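Local coordinates for protein SnoK (Streptomyces nogalater, PDB 5EPA) that acts as a non-heme iron, 2-oxoglutarate-dependent carbocyclase in the biosynthesis of nogalamycin, at residues L256-P261 / G267-L272. Numbering follows the deposited sequence.
Sequences LSRLSP and GELFPL
Arg258 and Leu256 meet Leu269 and Phe270 in a small side-chain contact between two beta turns of the C-terminal loop. This loop follows strand 246-247, away from the iron and 2-oxoglutarate site. Both turns are type I: Leu259 N bonds to Leu256 O, and Phe270 N bonds to Gly267 O. No hydrogen bond joins the two segments. Arg258 spans the gap with a chain extended from CG to NE. Arg258 NH2 lies 3.4 Å from both Phe270 CE2 and Leu269 CD1. The guanidinium approaches the ring obliquely, and the two planes are 15° apart. The buried Leu256 brings CD2 to the edge of the ring, near its plane, with CD2 3.8 Å from Phe270 CZ. With CG anti to the carbonyl carbon (chi1 -55°), Phe270 places CE2 and CZ against Arg258 and Leu256. Tyr247 and Pro140 also touch Leu256, and Leu265 packs on Phe270. Phe270 O accepts a hydrogen bond from Arg113, tying this turn to strand 112-122. With no directional bond across it, the contact probably rests on van der Waals packing, with Leu256 and Phe270 buried and Arg258 and Leu269 exposed.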
loop_
_atom_site.group_PDB
_atom_site.type_symbol
_atom_site.label_atom_id
_atom_site.label_comp_id
_atom_site.label_asym_id
_atom_site.label_seq_id
_atom_site.Cartn_x
_atom_site.Cartn_y
_atom_site.Cartn_z
ATOM N N LEU A 256 -9.291 8.739 13.359
ATOM C CA LEU A 256 -9.577 7.754 14.419
ATOM C C LEU A 256 -9.882 8.423 15.754
ATOM O O LEU A 256 -9.789 7.801 16.798
ATOM C CB LEU A 256 -8.382 6.802 14.585
ATOM C CG LEU A 256 -7.988 5.975 13.354
ATOM C CD1 LEU A 256 -6.767 5.160 13.650
ATOM C CD2 LEU A 256 -9.109 5.049 12.900
ATOM N N SER A 257 -10.327 9.670 15.718
ATOM C CA SER A 257 -10.657 10.410 16.930
ATOM C C SER A 257 -11.692 9.735 17.824
ATOM O O SER A 257 -11.693 9.944 19.034
ATOM C CB SER A 257 -11.178 11.803 16.575
ATOM O OG SER A 257 -12.314 11.694 15.732
ATOM N N ARG A 258 -12.577 8.941 17.243
ATOM C CA ARG A 258 -13.642 8.284 18.042
ATOM C C ARG A 258 -13.077 7.146 18.892
ATOM O O ARG A 258 -13.733 6.666 19.783
ATOM C CB ARG A 258 -14.807 7.794 17.148
ATOM C CG ARG A 258 -14.400 6.668 16.191
ATOM C CD ARG A 258 -15.229 6.572 14.908
ATOM N NE ARG A 258 -14.769 5.476 14.023
ATOM C CZ ARG A 258 -13.677 5.514 13.249
ATOM N NH1 ARG A 258 -12.896 6.598 13.232
ATOM N NH2 ARG A 258 -13.352 4.469 12.487
ATOM N N LEU A 259 -11.841 6.725 18.630
ATOM C CA LEU A 259 -11.258 5.584 19.361
ATOM C C LEU A 259 -10.346 5.999 20.520
ATOM O O LEU A 259 -9.761 7.076 20.513
ATOM C CB LEU A 259 -10.450 4.689 18.426
ATOM C CG LEU A 259 -11.137 4.107 17.210
ATOM C CD1 LEU A 259 -10.098 3.297 16.457
ATOM C CD2 LEU A 259 -12.314 3.233 17.573
ATOM N N SER A 260 -10.235 5.115 21.498
ATOM C CA SER A 260 -9.264 5.258 22.579
ATOM C C SER A 260 -8.091 4.306 22.354
ATOM O O SER A 260 -8.256 3.231 21.776
ATOM C CB SER A 260 -9.913 4.921 23.928
ATOM O OG SER A 260 -10.952 5.802 24.236
ATOM N N PRO A 261 -6.901 4.676 22.840
ATOM C CA PRO A 261 -5.744 3.786 22.709
ATOM C C PRO A 261 -6.014 2.360 23.163
ATOM O O PRO A 261 -6.616 2.160 24.231
ATOM C CB PRO A 261 -4.714 4.422 23.645
ATOM C CG PRO A 261 -5.050 5.876 23.613
ATOM C CD PRO A 261 -6.530 5.987 23.403
ATOM N N GLY A 267 -15.932 -3.661 13.193
ATOM C CA GLY A 267 -17.180 -3.109 12.643
ATOM C C GLY A 267 -17.094 -2.784 11.153
ATOM O O GLY A 267 -16.169 -3.208 10.447
ATOM N N GLU A 268 -18.046 -1.996 10.684
ATOM C CA GLU A 268 -18.263 -1.819 9.251
ATOM C C GLU A 268 -17.171 -1.044 8.553
ATOM O O GLU A 268 -16.965 -1.244 7.365
ATOM C CB GLU A 268 -19.593 -1.106 8.990
ATOM C CG GLU A 268 -20.824 -1.804 9.509
ATOM C CD GLU A 268 -21.902 -0.764 9.796
ATOM O OE1 GLU A 268 -21.605 0.463 9.567
ATOM O OE2 GLU A 268 -23.009 -1.163 10.227
ATOM N N LEU A 269 -16.494 -0.154 9.266
ATOM C CA LEU A 269 -15.391 0.602 8.660
ATOM C C LEU A 269 -14.090 -0.211 8.511
ATOM O O LEU A 269 -13.239 0.146 7.742
ATOM C CB LEU A 269 -15.116 1.906 9.421
ATOM C CG LEU A 269 -16.298 2.882 9.462
ATOM C CD1 LEU A 269 -15.891 4.160 10.178
ATOM C CD2 LEU A 269 -16.819 3.233 8.058
ATOM N N PHE A 270 -13.999 -1.329 9.207
ATOM C CA PHE A 270 -12.824 -2.167 9.173
ATOM C C PHE A 270 -13.236 -3.622 8.943
ATOM O O PHE A 270 -13.030 -4.486 9.785
ATOM C CB PHE A 270 -12.062 -2.008 10.502
ATOM C CG PHE A 270 -11.696 -0.583 10.844
ATOM C CD1 PHE A 270 -10.780 0.107 10.099
ATOM C CD2 PHE A 270 -12.273 0.061 11.929
ATOM C CE1 PHE A 270 -10.440 1.417 10.388
ATOM C CE2 PHE A 270 -11.937 1.377 12.237
ATOM C CZ PHE A 270 -10.997 2.047 11.463
ATOM N N PRO A 271 -13.808 -3.920 7.774
ATOM C CA PRO A 271 -14.475 -5.207 7.576
ATOM C C PRO A 271 -13.509 -6.365 7.416
ATOM O O PRO A 271 -12.413 -6.201 6.869
ATOM C CB PRO A 271 -15.230 -5.008 6.268
ATOM C CG PRO A 271 -14.490 -3.901 5.571
ATOM C CD PRO A 271 -14.047 -2.994 6.652
ATOM N N LEU A 272 -13.930 -7.515 7.920
ATOM C CA LEU A 272 -13.186 -8.757 7.808
ATOM C C LEU A 272 -13.094 -9.202 6.369
ATOM O O LEU A 272 -14.052 -9.110 5.641
ATOM C CB LEU A 272 -13.840 -9.891 8.584
ATOM C CG LEU A 272 -13.527 -10.011 10.064
ATOM C CD1 LEU A 272 -14.540 -10.935 10.712
ATOM C CD2 LEU A 272 -12.102 -10.509 10.304
#